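Local coordinates for protein TarM (Staphylococcus aureus subsp. aureus 21178, PDB 4X7M) that belongs to the GT-B clan of glycosyltransferases, pairing two domains built on parallel sheets with a long antiparallel sheet inserted in the first, at residues Ala36-Phe41 with Thr64-Val69; Asn138-Arg143 with Glu155-Asp160; Gly186-Thr191 with Lys201-Leu206. The protein carries 1 engineered substitution. All coordinates share one frame; numbering follows the deposited sequence.

Interaction 1 (Ala36-Phe41 with Thr64-Val69); sequences ADIVTF and TKMYNV
Asp37 and Lys65 meet where two parallel strands, 36-40 and 66-68, begin to pair. The amide N of Lys65 donates to OD1 of Asp37 (2.9 Å), reaching the anti side of the carboxylate from 26° out of its plane. Parallel pairing follows, with Ile38 N donating to Lys65 O, Tyr67 N to Ile38 O (2.7 Å) and Thr40 N to Tyr67 O, and with a weak last rung from Val69 N to Thr40 O.

CB of Asp37 lies against the edge of the Tyr67 ring, 3.6 Å from CE2, the carboxylate and ring planes being 74° apart. With CG anti to the carbonyl carbon (chi1 -66°), the ring of Tyr67 is turned back toward Asp37, which it meets with its CE2 edge. CG1 of Val69 closes on Phe41 O at 3.4 Å.

Outside the pair, Tyr30 OH also bonds OD1 of Asp37. Asn68, the N-cap of helix 69-80, accepts from the amide of Phe70 with OD1.

The pair forms a beta-alpha-beta unit with helix 47-56, on the Rossmann-like sheet of the N-terminal GT-B domain. Strand 3-7 continues the sheet beyond 36-40; helix 18-31 packs on Ile38, helix 47-56 on Met66, and helix 203-214 on Tyr67.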
# COMPACT_ATOMS: atom_id res chain seq x y z
N ALA A 36 -11.04 14.33 -3.42
CA ALA A 36 -9.97 13.74 -2.62
C ALA A 36 -9.05 12.93 -3.53
O ALA A 36 -9.35 11.80 -3.93
CB ALA A 36 -10.55 12.88 -1.51
N ASP A 37 -7.94 13.56 -3.93
CA ASP A 37 -6.99 12.97 -4.86
C ASP A 37 -5.76 12.49 -4.14
O ASP A 37 -5.54 12.87 -2.98
CB ASP A 37 -6.66 14.00 -5.96
CG ASP A 37 -7.91 14.55 -6.60
OD1 ASP A 37 -8.68 13.75 -7.17
OD2 ASP A 37 -8.19 15.75 -6.42
N ILE A 38 -4.96 11.64 -4.80
CA ILE A 38 -3.76 11.07 -4.22
C ILE A 38 -2.47 11.74 -4.75
O ILE A 38 -2.34 11.97 -5.96
CB ILE A 38 -3.77 9.52 -4.36
CG1 ILE A 38 -4.95 8.93 -3.55
CG2 ILE A 38 -2.44 8.90 -3.91
CD1 ILE A 38 -5.55 7.72 -4.13
N VAL A 39 -1.54 12.04 -3.84
CA VAL A 39 -0.25 12.64 -4.16
C VAL A 39 0.85 11.60 -3.91
O VAL A 39 1.00 11.12 -2.78
CB VAL A 39 -0.00 13.96 -3.39
CG1 VAL A 39 1.25 14.67 -3.90
CG2 VAL A 39 -1.22 14.89 -3.47
N THR A 40 1.58 11.24 -4.98
CA THR A 40 2.69 10.30 -4.92
C THR A 40 3.98 11.06 -5.14
O THR A 40 3.93 12.18 -5.66
CB THR A 40 2.44 9.06 -5.78
OG1 THR A 40 2.36 9.44 -7.17
CG2 THR A 40 1.19 8.25 -5.30
N PHE A 41 5.12 10.50 -4.69
CA PHE A 41 6.44 11.16 -4.72
C PHE A 41 7.58 10.39 -5.40
O PHE A 41 8.72 10.86 -5.43
CB PHE A 41 6.86 11.56 -3.29
CG PHE A 41 5.84 12.37 -2.51
CD1 PHE A 41 5.68 13.73 -2.75
CD2 PHE A 41 5.10 11.78 -1.49
CE1 PHE A 41 4.77 14.48 -2.00
CE2 PHE A 41 4.19 12.54 -0.74
CZ PHE A 41 4.05 13.88 -0.99
N THR A 64 -10.94 9.97 -8.95
CA THR A 64 -9.68 10.09 -8.22
C THR A 64 -8.48 10.39 -9.10
O THR A 64 -8.14 9.62 -10.01
CB THR A 64 -9.47 8.87 -7.32
OG1 THR A 64 -10.63 8.73 -6.50
CG2 THR A 64 -8.23 9.01 -6.44
N LYS A 65 -7.81 11.51 -8.81
CA LYS A 65 -6.60 11.87 -9.54
C LYS A 65 -5.36 11.46 -8.76
O LYS A 65 -5.42 11.22 -7.55
CB LYS A 65 -6.57 13.38 -9.85
CG LYS A 65 -7.67 13.82 -10.79
CD LYS A 65 -7.86 15.32 -10.77
CE LYS A 65 -8.86 15.75 -11.81
NZ LYS A 65 -8.58 17.13 -12.29
N MET A 66 -4.25 11.37 -9.46
CA MET A 66 -2.97 11.13 -8.85
C MET A 66 -2.05 12.20 -9.32
O MET A 66 -1.87 12.39 -10.53
CB MET A 66 -2.38 9.75 -9.14
CG MET A 66 -1.22 9.41 -8.18
SD MET A 66 0.32 8.87 -8.96
CE MET A 66 -0.01 7.32 -9.16
N TYR A 67 -1.55 12.97 -8.37
CA TYR A 67 -0.59 14.01 -8.62
C TYR A 67 0.74 13.38 -8.27
O TYR A 67 0.84 12.66 -7.29
CB TYR A 67 -0.85 15.24 -7.74
CG TYR A 67 -2.15 15.96 -8.03
CD1 TYR A 67 -2.23 16.91 -9.05
CD2 TYR A 67 -3.29 15.71 -7.29
CE1 TYR A 67 -3.41 17.60 -9.30
CE2 TYR A 67 -4.49 16.38 -7.54
CZ TYR A 67 -4.54 17.33 -8.55
OH TYR A 67 -5.71 18.01 -8.81
N ASN A 68 1.72 13.55 -9.12
CA ASN A 68 3.03 13.01 -8.84
C ASN A 68 4.01 14.13 -9.01
O ASN A 68 3.83 14.95 -9.91
CB ASN A 68 3.36 11.79 -9.69
CG ASN A 68 4.72 11.23 -9.39
OD1 ASN A 68 5.73 11.73 -9.87
ND2 ASN A 68 4.79 10.26 -8.51
N VAL A 69 5.01 14.20 -8.11
CA VAL A 69 6.07 15.20 -8.07
C VAL A 69 6.76 15.30 -9.44
O VAL A 69 6.80 16.39 -10.00
CB VAL A 69 7.01 15.02 -6.84
CG1 VAL A 69 7.80 13.74 -6.88
CG2 VAL A 69 7.92 16.22 -6.62

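Interaction 2 (Asn138-Arg143 with Glu155-Asp160)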
# COMPACT_ATOMS: atom_id res chain seq x y z
N ASN A 138 35.59 -1.32 -21.00
CA ASN A 138 34.84 -2.53 -20.61
C ASN A 138 34.00 -2.45 -19.32
O ASN A 138 33.62 -3.48 -18.75
CB ASN A 138 35.70 -3.82 -20.72
CG ASN A 138 35.32 -4.72 -21.88
OD1 ASN A 138 34.72 -5.79 -21.70
ND2 ASN A 138 35.66 -4.31 -23.10
N LYS A 139 33.64 -1.21 -18.90
CA LYS A 139 32.80 -0.98 -17.72
C LYS A 139 31.65 0.00 -17.96
O LYS A 139 31.88 1.11 -18.46
CB LYS A 139 33.64 -0.62 -16.48
CG LYS A 139 34.14 -1.85 -15.71
CD LYS A 139 33.20 -2.29 -14.57
CE LYS A 139 32.37 -3.50 -14.91
NZ LYS A 139 31.09 -3.13 -15.57
N ARG A 140 30.42 -0.42 -17.60
CA ARG A 140 29.15 0.31 -17.76
C ARG A 140 29.16 1.66 -17.05
O ARG A 140 29.27 1.71 -15.82
CB ARG A 140 27.97 -0.57 -17.31
CG ARG A 140 26.57 0.01 -17.54
CD ARG A 140 25.67 -0.28 -16.35
NE ARG A 140 24.56 -1.17 -16.69
CZ ARG A 140 23.90 -1.92 -15.82
NH1 ARG A 140 24.24 -1.93 -14.54
NH2 ARG A 140 22.90 -2.70 -16.23
N ILE A 141 29.06 2.75 -17.83
CA ILE A 141 29.06 4.12 -17.33
C ILE A 141 27.67 4.79 -17.39
O ILE A 141 27.37 5.62 -16.53
CB ILE A 141 30.16 5.00 -17.98
CG1 ILE A 141 30.08 4.99 -19.53
CG2 ILE A 141 31.55 4.60 -17.48
CD1 ILE A 141 30.35 6.33 -20.19
N GLU A 142 26.86 4.45 -18.41
CA GLU A 142 25.55 5.06 -18.62
C GLU A 142 24.44 4.06 -18.98
O GLU A 142 24.71 2.92 -19.34
CB GLU A 142 25.65 6.13 -19.73
CG GLU A 142 26.34 7.42 -19.31
CD GLU A 142 26.56 8.41 -20.44
OE1 GLU A 142 26.17 9.59 -20.28
OE2 GLU A 142 27.13 8.00 -21.48
N ARG A 143 23.17 4.50 -18.87
CA ARG A 143 22.00 3.72 -19.27
C ARG A 143 20.84 4.62 -19.68
O ARG A 143 20.38 5.42 -18.88
CB ARG A 143 21.55 2.68 -18.22
CG ARG A 143 20.21 2.03 -18.56
CD ARG A 143 19.73 1.10 -17.48
NE ARG A 143 20.02 -0.29 -17.83
CZ ARG A 143 19.76 -1.33 -17.05
NH1 ARG A 143 19.19 -1.16 -15.86
NH2 ARG A 143 20.05 -2.56 -17.45
N GLU A 155 20.62 7.04 -16.57
CA GLU A 155 21.28 6.70 -15.32
C GLU A 155 22.77 6.66 -15.52
O GLU A 155 23.24 6.11 -16.52
CB GLU A 155 20.80 5.34 -14.79
CG GLU A 155 19.44 5.39 -14.14
CD GLU A 155 18.83 4.03 -13.90
OE1 GLU A 155 18.59 3.30 -14.90
OE2 GLU A 155 18.56 3.70 -12.72
N THR A 156 23.53 7.25 -14.60
CA THR A 156 24.98 7.27 -14.60
C THR A 156 25.44 6.28 -13.54
O THR A 156 24.91 6.28 -12.43
CB THR A 156 25.50 8.71 -14.40
OG1 THR A 156 25.24 9.46 -15.59
CG2 THR A 156 27.00 8.77 -14.11
N PHE A 157 26.41 5.42 -13.90
CA PHE A 157 26.97 4.38 -13.03
C PHE A 157 28.39 4.74 -12.59
O PHE A 157 29.04 5.59 -13.21
CB PHE A 157 26.94 3.02 -13.74
CG PHE A 157 25.55 2.52 -14.03
CD1 PHE A 157 24.83 3.01 -15.11
CD2 PHE A 157 24.96 1.54 -13.24
CE1 PHE A 157 23.54 2.57 -15.38
CE2 PHE A 157 23.67 1.09 -13.51
CZ PHE A 157 22.97 1.60 -14.58
N ASN A 158 28.87 4.09 -11.51
CA ASN A 158 30.22 4.29 -10.98
C ASN A 158 31.12 3.09 -11.31
O ASN A 158 30.72 2.23 -12.11
CB ASN A 158 30.17 4.55 -9.46
CG ASN A 158 29.47 3.48 -8.67
OD1 ASN A 158 29.91 2.34 -8.58
ND2 ASN A 158 28.35 3.84 -8.07
N VAL A 159 32.32 3.02 -10.70
CA VAL A 159 33.27 1.92 -10.89
C VAL A 159 32.74 0.57 -10.35
O VAL A 159 33.04 -0.48 -10.93
CB VAL A 159 34.70 2.25 -10.39
CG1 VAL A 159 35.33 3.34 -11.25
CG2 VAL A 159 34.70 2.65 -8.91
N ASP A 160 31.92 0.61 -9.27
CA ASP A 160 31.31 -0.58 -8.64
C ASP A 160 29.97 -0.98 -9.30
O ASP A 160 29.31 -1.91 -8.83
CB ASP A 160 31.14 -0.36 -7.12
CG ASP A 160 32.40 -0.47 -6.28
OD1 ASP A 160 33.51 -0.32 -6.84
OD2 ASP A 160 32.27 -0.68 -5.05
O HOH W 1 18.20 4.47 -17.41
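The Phe157 ring carries Arg140 on one face, in a beta hairpin made by strands 139-147 and 150-157. CD of Arg140 sits almost exactly over the ring centre, 3.4 Å from the centroid of Phe157, a CH-pi contact. Beyond it the guanidinium leans over the rim as an off-centre cation-pi stack, its plane 29° from that of the ring and NH1 of Arg140 3.2 Å from CE2 of Phe157. Arg140 leaves the backbone with CG anti to N (chi1 -174°) and then bends at chi2 and chi3, which brings CD over the ring and carries the guanidinium toward its rim. At the ring's edge are Ile141 O, in plane, and CB of Arg143, 3.5 Å from CE1 of Phe157.

The guanidinium groups of Arg140 and Arg143 come close, NH2 of Arg140 over one face of its neighbour. Asp133 on strand 129-136 forms salt bridges with both and probably offsets their like charge. Ile141 and Glu142 both oppose Phe134 of that strand, a classic beta bulge.

Across the hairpin, Phe157 N donates to Ile141 O (2.8 Å) from above the carbonyl plane. Arg143 and Glu155 form a hydrogen-bonded antiparallel pair, although the bond from Arg143 N is weak. Their side chains run alongside each other without a salt bridge, and a water lies 2.8 Å from both Arg143 O and Glu155 OE1.

Interaction 3 (Gly186-Thr191 with Lys201-Leu206); sequences GAVGKT and KNNLAL
A helix N-terminus packs here beside an antiparallel strand: Asn202 is the N-cap of helix 203-214, and it, Asn203 and Leu206 touch strand 187-193 near the end of the long antiparallel sheet. No hydrogen bond crosses between the two segments; the contact rests on van der Waals packing and CA-H...O approaches.

CA of Asn202 points its hydrogen almost straight at Gly189 O, 3.3 Å away with an angle of 173° at H. CB of the same asparagine rests 3.4 Å from Val188 O, so the carbonyls of Val188 and Gly189 both border the start of the helix. The cap itself is modest: OD1 of Asn202 accepts a weak bond from Ala205 N. CG of Asn202 lies between the backbone N and the carbonyl carbon (chi1 41°), a torsion that turns the amide back toward the first turn of the helix.

Val188 supplies the apolar part of the contact. Its CG1 meets CB of Asn203 at 3.9 Å, the two side chains passing at a slant, while Arg179 and Ile181 of strand 175-182 also touch the valine. Deeper in, the buried Thr191 approaches Leu206 at about a right angle, with CG2 of the threonine 4.2 Å from CD2 of the leucine. Phe200 of the short last strand, 199-200, also packs on Leu206 and pairs with Thr191 through the backbone, which ties strand and helix together.

The chain turns a corner at Lys190, and across this bend OG1 of Thr191 donates to Gly189 O (3.0 Å), in the carbonyl plane.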
# COMPACT_ATOMS: atom_id res chain seq x y z
N GLY A 186 21.42 4.04 -1.99
CA GLY A 186 20.50 4.40 -3.06
C GLY A 186 19.67 5.63 -2.73
O GLY A 186 18.65 5.87 -3.38
N ALA A 187 20.13 6.42 -1.72
CA ALA A 187 19.48 7.64 -1.25
C ALA A 187 19.57 8.78 -2.26
O ALA A 187 20.60 8.96 -2.90
CB ALA A 187 20.09 8.06 0.08
N VAL A 188 18.47 9.55 -2.40
CA VAL A 188 18.38 10.68 -3.32
C VAL A 188 19.09 11.89 -2.71
O VAL A 188 18.66 12.41 -1.67
CB VAL A 188 16.92 10.99 -3.76
CG1 VAL A 188 16.83 12.26 -4.60
CG2 VAL A 188 16.29 9.81 -4.50
N GLY A 189 20.18 12.30 -3.34
CA GLY A 189 20.97 13.45 -2.91
C GLY A 189 20.51 14.72 -3.60
O GLY A 189 19.30 14.90 -3.80
N LYS A 190 21.49 15.57 -4.00
CA LYS A 190 21.29 16.87 -4.67
C LYS A 190 20.38 16.75 -5.89
O LYS A 190 20.60 15.87 -6.72
CB LYS A 190 22.63 17.53 -5.03
CG LYS A 190 23.38 18.10 -3.81
CD LYS A 190 24.53 19.05 -4.18
CE LYS A 190 25.89 18.38 -4.18
NZ LYS A 190 26.37 18.09 -2.80
N THR A 191 19.34 17.60 -5.96
CA THR A 191 18.32 17.57 -7.02
C THR A 191 18.27 18.87 -7.83
O THR A 191 18.55 19.94 -7.29
CB THR A 191 16.95 17.16 -6.44
OG1 THR A 191 17.15 16.22 -5.38
CG2 THR A 191 16.03 16.54 -7.49
N LYS A 201 18.25 20.26 -1.85
CA LYS A 201 19.21 19.43 -1.11
C LYS A 201 19.03 17.93 -1.35
O LYS A 201 20.02 17.24 -1.55
CB LYS A 201 19.15 19.77 0.40
CG LYS A 201 20.06 18.91 1.29
CD LYS A 201 19.76 19.09 2.77
CE LYS A 201 20.89 18.55 3.61
NZ LYS A 201 20.64 18.74 5.06
N ASN A 202 17.77 17.43 -1.29
CA ASN A 202 17.34 16.03 -1.44
C ASN A 202 15.85 15.94 -1.88
O ASN A 202 15.23 16.98 -2.14
CB ASN A 202 17.56 15.23 -0.15
CG ASN A 202 17.19 15.98 1.10
OD1 ASN A 202 16.25 16.77 1.14
ND2 ASN A 202 17.97 15.79 2.14
N ASN A 203 15.29 14.69 -1.93
CA ASN A 203 13.91 14.45 -2.36
C ASN A 203 12.90 15.11 -1.44
O ASN A 203 11.89 15.63 -1.93
CB ASN A 203 13.62 12.95 -2.57
CG ASN A 203 12.53 12.65 -3.60
OD1 ASN A 203 12.25 13.45 -4.49
ND2 ASN A 203 11.92 11.47 -3.54
N LEU A 204 13.20 15.16 -0.12
CA LEU A 204 12.38 15.78 0.91
C LEU A 204 12.10 17.24 0.59
O LEU A 204 10.94 17.65 0.52
CB LEU A 204 13.10 15.65 2.28
CG LEU A 204 12.39 16.15 3.56
CD1 LEU A 204 10.93 15.68 3.67
CD2 LEU A 204 13.14 15.68 4.79
N ALA A 205 13.18 18.00 0.34
CA ALA A 205 13.18 19.42 0.01
C ALA A 205 12.40 19.69 -1.28
O ALA A 205 11.64 20.65 -1.31
CB ALA A 205 14.61 19.91 -0.12
N LEU A 206 12.55 18.81 -2.30
CA LEU A 206 11.82 18.92 -3.57
C LEU A 206 10.33 18.75 -3.34
O LEU A 206 9.54 19.60 -3.75
CB LEU A 206 12.32 17.89 -4.60
CG LEU A 206 11.56 17.87 -5.95
CD1 LEU A 206 11.78 19.18 -6.75
CD2 LEU A 206 11.93 16.64 -6.78

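Interactions 2 and 3 belong to one antiparallel sheet, on the hairpin near its middle and on strand 187-193 toward its far end; their centres are 21 Å apart and their nearest atoms about 9 Å. Interaction 3 also reaches the parallel sheet of interaction 1. The two touch directly, CD2 of Leu206 lying 4.0 Å from CG2 of Val69, and helix 203-214, whose start forms part of interaction 3, goes on to pack against Tyr67. Interaction 3 thus lies where the inserted sheet returns to the parallel-sheet domain, while interaction 2 stands farther out, its centre 33 Å from that of interaction 1. The bound UDP lies on the other parallel-sheet domain, away from all three.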